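Local coordinates for protein pentalenene synthase (Streptomyces chartreusis NRRL 3882, PDB 6Q4S) that probably catalyses the magnesium-dependent cyclisation of (2E,6E)-farnesyl diphosphate to the bicyclic sesquiterpene alcohol 7-epi-alpha-eudesmol, at residues A[19-22]-A[23-27]; A[249-252]-A[253-256]; A[268-271]-A[272-276]. One frame throughout, in Å; residues are numbered along the deposited sequence.

Interaction 1 of 3, residues A[19-22]-A[23-27]; sequences LEYA and RARHL
An i to i+3 salt bridge between Glu20 and Arg23 fastens the first turns of helix 19-32. The guanidinium comes side-on with two nitrogens, one for each carboxylate oxygen: Arg23 NE reaches Glu20 OE1 at 2.9 Å, and Arg23 NH2 reaches Glu20 OE2 at the same 2.9 Å. Both oxygens are met on the syn side and both bonds lie close to the guanidinium plane, while the two flat groups are turned 25° apart. The bend of Glu20 at chi2 (-53°) brings its acid alongside the arginine. Leu19 CD1 lies over one guanidinium face, 3.7 Å from Arg23 NH2. On another side of the helix the Arg25 guanidinium lies over Tyr21 OH, itself weakly hydrogen-bonded to Asp64, but the exact placement of that arginine end is doubtful. Backbone bonds run underneath, among them Arg23 N to Leu19 O and His26 N to Ala22 O, the latter 2.8 Å long. Arg23 has a second acid in Asp49, bridged through NH1, and His26 bonds to Tyr45 and Asn71. Leu19 packs on helix 50-57, whereas Tyr21 and Ala22 rest against helix 63-79.

Interaction 2 of 3, residues A[249-252]-A[253-256]; sequences GCSW and QQAT
Gln254 folds back over Ser251, and its chain meets that residue from CB to OE1. CB starts 3.3 Å from Ser251 OG, with Cys250 CB also close by. CG is nearer still to the same hydroxyl, brought there by a first torsion that sets it beside its own backbone N (chi1 -71°). Beyond CG the chain runs on extended, past OG at CD, and ends with OE1 accepting from two donors of the same residue. Ser251 N gives OE1 a nearly straight bond of 2.9 Å, in the carbonyl plane and on a lone pair; Ser251 OG gives a second, 2.8 Å long, from beside the C=O and tilted out of that plane. Ser251 is the N-cap of helix 252-284, and the return bond from Gln254 N to Ser251 OG, 3.1 Å, completes a capping box. Without the hydroxyl, as with an alanine here, Gln254 N is likely to lose its capping acceptor and Gln254 OE1 one of its two donors, setting the amide freer to turn. Cys250 SG touches Ala255 CB at 3.8 Å on the next turn. Trp252 O is gripped twice by Thr256, whose N (3.0 Å) and OG1 (3.1 Å) arrive from opposite faces of the carbonyl plane. The indole of Trp252 turns elsewhere, to a cation-pi contact with Arg245 of helix 240-248 and to the ring of Phe228.

Interaction 3 of 3, residues A[268-271]-A[272-276]; sequences DEYL and ELQER
Tyr270 and Gln274, one turn apart, are joined first by the backbone: Gln274 N gives Tyr270 O a straight bond of 2.8 Å. The same i to i+4 ladder carries Glu272 N to Asp268 O and Leu273 N to Glu269 O, and ends with the longest rung of the four, Glu275 N to Leu271 O at 3.3 Å. Leu271 O also has a water beside it. That water lies 2.7 Å from Glu275 OE2, and so stands between two acceptors, carbonyl and carboxylate, that could not bond to each other directly.

Among side chains, Tyr270 has its CG anti to the backbone N (chi1 172°), which swings the phenol toward the next turn, where it slants across Gln274. Gln274 CG lies 3.7 Å from Tyr270 OH, and the amide plane stands 66° from the ring. Leu271 runs alongside Gln274, pointing the same way. Leu273 leans back over the preceding turn, its CG 3.6 Å from Glu269 O.

The charged groups keep their distance. Glu269 OE2 and Glu272 OE1 are 6.0 Å apart, and Asp268 OD2 and Glu272 OE2 are 6.5 Å apart; the opposite charges of Glu269 OE2 and Arg276 NH2, at 6.8 Å, are not in contact either. Glu269 has its counter-charge in Arg210 of helix 206-228, a salt bridge between helices.

Tyr270 and Leu273 are buried: both touch Met211 of helix 206-228, and Tyr270 also meets Val298 and Ile301 of helix 288-313. Phe11, in a loop, covers Tyr270, Leu271 and Gln274, while Glu272 and Glu275 lie exposed. This is the two-sided pattern of an amphipathic helix packed against helices 206-228 and 288-313 in the all-helical class I terpene synthase fold.

How the interactions relate
All three are local contacts between neighbouring turns, and none touches another. Interactions 2 and 3 share helix 252-284, one at its beginning and the other well along it, with nearest atoms about 14 Å apart; interaction 1 belongs to helix 19-32, its centre about 42 Å from that of interaction 2. Chemistry follows place. Interaction 2 is a surface contact, where polar side chains close off a helix start. Interaction 1 opens its helix and interaction 3 lies far along its own; both are partly buried. The first carries an internal salt bridge that continues to Asp49; in the third, Glu269 pairs with Arg210 of another helix, and a tyrosine and a leucine turn inward.

Interaction 1 of 3, residues A[19-22]-A[23-27]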
loop_
_atom_site.group_PDB
_atom_site.type_symbol
_atom_site.label_atom_id
_atom_site.label_comp_id
_atom_site.label_asym_id
_atom_site.label_seq_id
_atom_site.Cartn_x
_atom_site.Cartn_y
_atom_site.Cartn_z
ATOM N N LEU A 19 29.569 11.028 1.187
ATOM C CA LEU A 19 29.814 9.775 0.480
ATOM C C LEU A 19 30.791 8.872 1.166
ATOM O O LEU A 19 30.496 7.681 1.414
ATOM C CB LEU A 19 30.244 10.086 -0.969
ATOM C CG LEU A 19 30.748 8.929 -1.800
ATOM C CD1 LEU A 19 29.699 7.818 -1.928
ATOM C CD2 LEU A 19 31.172 9.513 -3.161
ATOM N N GLU A 20 32.002 9.368 1.476
ATOM C CA GLU A 20 33.009 8.456 2.074
ATOM C C GLU A 20 32.674 8.054 3.513
ATOM O O GLU A 20 32.852 6.892 3.893
ATOM C CB GLU A 20 34.485 8.986 1.936
ATOM C CG GLU A 20 34.992 9.121 0.491
ATOM C CD GLU A 20 34.858 7.833 -0.385
ATOM O OE1 GLU A 20 34.941 6.688 0.127
ATOM O OE2 GLU A 20 34.664 7.933 -1.631
ATOM N N TYR A 21 32.148 8.989 4.294
ATOM C CA TYR A 21 31.763 8.678 5.700
ATOM C C TYR A 21 30.726 7.493 5.710
ATOM O O TYR A 21 30.893 6.471 6.395
ATOM C CB TYR A 21 31.128 9.949 6.327
ATOM C CG TYR A 21 30.444 9.680 7.631
ATOM C CD1 TYR A 21 31.170 9.617 8.819
ATOM C CD2 TYR A 21 29.069 9.409 7.674
ATOM C CE1 TYR A 21 30.530 9.363 10.028
ATOM C CE2 TYR A 21 28.433 9.120 8.876
ATOM C CZ TYR A 21 29.183 9.086 10.050
ATOM O OH TYR A 21 28.542 8.812 11.229
ATOM N N ALA A 22 29.695 7.653 4.900
ATOM C CA ALA A 22 28.567 6.667 4.853
ATOM C C ALA A 22 28.881 5.388 4.142
ATOM O O ALA A 22 28.503 4.280 4.614
ATOM C CB ALA A 22 27.358 7.337 4.291
ATOM N N ARG A 23 29.642 5.466 3.046
ATOM C CA ARG A 23 30.156 4.259 2.364
ATOM C C ARG A 23 30.816 3.327 3.340
ATOM O O ARG A 23 30.591 2.133 3.329
ATOM C CB ARG A 23 31.177 4.609 1.230
ATOM C CG ARG A 23 31.557 3.470 0.316
ATOM C CD ARG A 23 32.961 3.572 -0.281
ATOM N NE ARG A 23 33.106 4.787 -1.052
ATOM C CZ ARG A 23 32.650 4.928 -2.295
ATOM N NH1 ARG A 23 31.969 3.954 -2.886
ATOM N NH2 ARG A 23 32.830 6.063 -2.936
ATOM N N ALA A 24 31.701 3.862 4.168
ATOM C CA ALA A 24 32.432 3.029 5.091
ATOM C C ALA A 24 31.510 2.292 6.078
ATOM O O ALA A 24 31.658 1.118 6.283
ATOM C CB ALA A 24 33.482 3.880 5.861
ATOM N N ARG A 25 30.567 2.983 6.659
ATOM C CA ARG A 25 29.588 2.315 7.546
ATOM C C ARG A 25 28.699 1.302 6.800
ATOM O O ARG A 25 28.335 0.222 7.327
ATOM C CB ARG A 25 28.728 3.377 8.207
ATOM C CG ARG A 25 29.518 4.225 9.191
ATOM C CD ARG A 25 28.646 5.260 9.847
ATOM N NE ARG A 25 28.985 5.447 11.255
ATOM C CZ ARG A 25 30.072 6.085 11.715
ATOM N NH1 ARG A 25 30.974 6.620 10.881
ATOM N NH2 ARG A 25 30.267 6.186 13.038
ATOM N N HIS A 26 28.315 1.701 5.592
ATOM C CA HIS A 26 27.412 0.899 4.717
ATOM C C HIS A 26 28.087 -0.387 4.362
ATOM O O HIS A 26 27.493 -1.464 4.451
ATOM C CB HIS A 26 26.991 1.662 3.418
ATOM C CG HIS A 26 26.390 0.761 2.404
ATOM N ND1 HIS A 26 25.202 0.110 2.645
ATOM C CD2 HIS A 26 26.852 0.299 1.218
ATOM C CE1 HIS A 26 24.947 -0.702 1.640
ATOM N NE2 HIS A 26 25.924 -0.597 0.756
ATOM N N LEU A 27 29.368 -0.332 3.972
ATOM C CA LEU A 27 30.084 -1.567 3.664
ATOM C C LEU A 27 30.253 -2.565 4.799
ATOM O O LEU A 27 30.263 -3.790 4.547
ATOM C CB LEU A 27 31.454 -1.327 3.012
ATOM C CG LEU A 27 31.397 -0.603 1.676
ATOM C CD1 LEU A 27 32.832 -0.179 1.293
ATOM C CD2 LEU A 27 30.741 -1.493 0.641
HETATM O O HOH W 1 32.218 6.501 8.704
#

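Interaction 2 of 3, residues A[249-252]-A[253-256]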
loop_
_atom_site.group_PDB
_atom_site.type_symbol
_atom_site.label_atom_id
_atom_site.label_comp_id
_atom_site.label_asym_id
_atom_site.label_seq_id
_atom_site.Cartn_x
_atom_site.Cartn_y
_atom_site.Cartn_z
ATOM N N GLY A 249 11.917 -3.883 -37.236
ATOM C CA GLY A 249 12.783 -4.690 -38.097
ATOM C C GLY A 249 13.861 -3.788 -38.691
ATOM O O GLY A 249 14.090 -3.779 -39.902
ATOM N N CYS A 250 14.477 -2.981 -37.832
ATOM C CA CYS A 250 15.395 -1.928 -38.282
ATOM C C CYS A 250 16.787 -2.397 -37.883
ATOM O O CYS A 250 16.954 -3.535 -37.416
ATOM C CB CYS A 250 14.988 -0.589 -37.708
ATOM S SG CYS A 250 15.082 -0.523 -35.891
ATOM N N SER A 251 17.821 -1.570 -38.154
ATOM C CA SER A 251 19.198 -1.960 -37.783
ATOM C C SER A 251 19.401 -1.771 -36.274
ATOM O O SER A 251 18.688 -0.999 -35.707
ATOM C CB SER A 251 20.206 -1.088 -38.519
ATOM O OG SER A 251 19.863 0.312 -38.535
ATOM N N TRP A 252 20.375 -2.429 -35.663
ATOM C CA TRP A 252 20.740 -2.158 -34.298
ATOM C C TRP A 252 20.964 -0.671 -34.046
ATOM O O TRP A 252 20.479 -0.149 -33.057
ATOM C CB TRP A 252 21.975 -2.945 -33.876
ATOM C CG TRP A 252 21.713 -4.337 -33.512
ATOM C CD1 TRP A 252 22.256 -5.434 -34.077
ATOM C CD2 TRP A 252 20.810 -4.817 -32.475
ATOM N NE1 TRP A 252 21.779 -6.576 -33.456
ATOM C CE2 TRP A 252 20.897 -6.225 -32.465
ATOM C CE3 TRP A 252 19.960 -4.186 -31.549
ATOM C CZ2 TRP A 252 20.153 -7.033 -31.571
ATOM C CZ3 TRP A 252 19.216 -4.993 -30.645
ATOM C CH2 TRP A 252 19.322 -6.401 -30.671
ATOM N N GLN A 253 21.627 0.016 -34.980
ATOM C CA GLN A 253 21.823 1.461 -34.869
ATOM C C GLN A 253 20.561 2.297 -35.050
ATOM O O GLN A 253 20.419 3.295 -34.373
ATOM C CB GLN A 253 22.921 1.950 -35.870
ATOM C CG GLN A 253 23.363 3.417 -35.737
ATOM C CD GLN A 253 23.809 3.777 -34.312
ATOM O OE1 GLN A 253 24.645 3.082 -33.708
ATOM N NE2 GLN A 253 23.198 4.840 -33.743
ATOM N N GLN A 254 19.661 1.962 -35.975
ATOM C CA GLN A 254 18.405 2.707 -36.062
ATOM C C GLN A 254 17.524 2.526 -34.778
ATOM O O GLN A 254 16.736 3.406 -34.480
ATOM C CB GLN A 254 17.572 2.297 -37.254
ATOM C CG GLN A 254 18.123 2.724 -38.611
ATOM C CD GLN A 254 17.397 1.987 -39.745
ATOM O OE1 GLN A 254 17.409 0.758 -39.817
ATOM N NE2 GLN A 254 16.724 2.739 -40.586
ATOM N N ALA A 255 17.655 1.357 -34.136
ATOM C CA ALA A 255 16.926 1.006 -32.898
ATOM C C ALA A 255 17.497 1.842 -31.702
ATOM O O ALA A 255 16.735 2.412 -30.910
ATOM C CB ALA A 255 17.036 -0.490 -32.614
ATOM N N THR A 256 18.827 1.944 -31.640
ATOM C CA THR A 256 19.512 2.888 -30.727
ATOM C C THR A 256 19.070 4.327 -30.937
ATOM O O THR A 256 18.665 4.997 -29.981
ATOM C CB THR A 256 21.030 2.660 -30.802
ATOM O OG1 THR A 256 21.292 1.298 -30.445
ATOM C CG2 THR A 256 21.791 3.588 -29.845
#

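Interaction 3 of 3, residues A[268-271]-A[272-276]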
loop_
_atom_site.group_PDB
_atom_site.type_symbol
_atom_site.label_atom_id
_atom_site.label_comp_id
_atom_site.label_asym_id
_atom_site.label_seq_id
_atom_site.Cartn_x
_atom_site.Cartn_y
_atom_site.Cartn_z
ATOM N N ASP A 268 11.535 15.895 -22.659
ATOM C CA ASP A 268 10.929 17.171 -23.034
ATOM C C ASP A 268 9.527 17.360 -22.548
ATOM O O ASP A 268 9.158 18.499 -22.270
ATOM C CB ASP A 268 10.892 17.409 -24.558
ATOM C CG ASP A 268 12.269 17.440 -25.194
ATOM O OD1 ASP A 268 13.292 17.756 -24.522
ATOM O OD2 ASP A 268 12.308 17.099 -26.399
ATOM N N GLU A 269 8.715 16.309 -22.491
ATOM C CA GLU A 269 7.396 16.466 -21.924
ATOM C C GLU A 269 7.530 16.753 -20.367
ATOM O O GLU A 269 6.768 17.554 -19.825
ATOM C CB GLU A 269 6.493 15.261 -22.181
ATOM C CG GLU A 269 5.050 15.507 -21.690
ATOM C CD GLU A 269 4.113 14.286 -21.705
ATOM O OE1 GLU A 269 4.440 13.241 -22.305
ATOM O OE2 GLU A 269 3.011 14.356 -21.090
ATOM N N TYR A 270 8.445 16.050 -19.711
ATOM C CA TYR A 270 8.800 16.288 -18.294
ATOM C C TYR A 270 9.161 17.771 -18.069
ATOM O O TYR A 270 8.559 18.461 -17.191
ATOM C CB TYR A 270 9.948 15.354 -17.758
ATOM C CG TYR A 270 10.377 15.800 -16.354
ATOM C CD1 TYR A 270 9.588 15.491 -15.223
ATOM C CD2 TYR A 270 11.471 16.612 -16.182
ATOM C CE1 TYR A 270 9.933 15.947 -13.964
ATOM C CE2 TYR A 270 11.822 17.102 -14.932
ATOM C CZ TYR A 270 11.053 16.783 -13.819
ATOM O OH TYR A 270 11.419 17.278 -12.573
ATOM N N LEU A 271 10.081 18.285 -18.895
ATOM C CA LEU A 271 10.450 19.695 -18.821
ATOM C C LEU A 271 9.292 20.677 -19.047
ATOM O O LEU A 271 9.239 21.712 -18.360
ATOM C CB LEU A 271 11.615 19.986 -19.741
ATOM C CG LEU A 271 12.888 19.242 -19.384
ATOM C CD1 LEU A 271 13.963 19.447 -20.456
ATOM C CD2 LEU A 271 13.419 19.633 -17.994
ATOM N N GLU A 272 8.360 20.362 -19.950
ATOM C CA GLU A 272 7.133 21.196 -20.139
ATOM C C GLU A 272 6.250 21.208 -18.883
ATOM O O GLU A 272 5.633 22.233 -18.535
ATOM C CB GLU A 272 6.250 20.719 -21.305
ATOM C CG GLU A 272 6.795 20.940 -22.723
ATOM C CD GLU A 272 6.168 20.044 -23.835
ATOM O OE1 GLU A 272 5.130 19.346 -23.631
ATOM O OE2 GLU A 272 6.739 20.032 -24.961
ATOM N N LEU A 273 6.120 20.061 -18.229
ATOM C CA LEU A 273 5.269 20.009 -17.018
ATOM C C LEU A 273 5.996 20.740 -15.886
ATOM O O LEU A 273 5.383 21.461 -15.096
ATOM C CB LEU A 273 4.889 18.570 -16.671
ATOM C CG LEU A 273 3.962 17.919 -17.667
ATOM C CD1 LEU A 273 3.864 16.429 -17.432
ATOM C CD2 LEU A 273 2.603 18.537 -17.569
ATOM N N GLN A 274 7.299 20.603 -15.808
ATOM C CA GLN A 274 8.055 21.413 -14.855
ATOM C C GLN A 274 7.732 22.926 -14.910
ATOM O O GLN A 274 7.575 23.575 -13.879
ATOM C CB GLN A 274 9.537 21.238 -15.036
ATOM C CG GLN A 274 10.247 20.555 -13.922
ATOM C CD GLN A 274 11.742 20.580 -14.056
ATOM O OE1 GLN A 274 12.337 21.414 -14.796
ATOM N NE2 GLN A 274 12.389 19.738 -13.273
ATOM N N GLU A 275 7.636 23.491 -16.108
ATOM C CA GLU A 275 7.306 24.929 -16.246
ATOM C C GLU A 275 5.854 25.222 -15.840
ATOM O O GLU A 275 5.498 26.368 -15.543
ATOM C CB GLU A 275 7.641 25.424 -17.681
ATOM C CG GLU A 275 9.155 25.599 -17.899
ATOM C CD GLU A 275 9.668 25.235 -19.311
ATOM O OE1 GLU A 275 9.071 25.667 -20.334
ATOM O OE2 GLU A 275 10.705 24.523 -19.410
ATOM N N ARG A 276 5.012 24.201 -15.802
ATOM C CA ARG A 276 3.619 24.390 -15.371
ATOM C C ARG A 276 3.377 24.330 -13.833
ATOM O O ARG A 276 2.280 24.607 -13.364
ATOM C CB ARG A 276 2.756 23.368 -16.093
ATOM C CG ARG A 276 1.539 23.982 -16.740
ATOM C CD ARG A 276 0.657 22.898 -17.325
ATOM N NE ARG A 276 1.253 22.360 -18.540
ATOM C CZ ARG A 276 0.826 21.267 -19.179
ATOM N NH1 ARG A 276 -0.200 20.545 -18.701
ATOM N NH2 ARG A 276 1.449 20.876 -20.299
HETATM O O HOH W 2 11.245 22.858 -17.356
#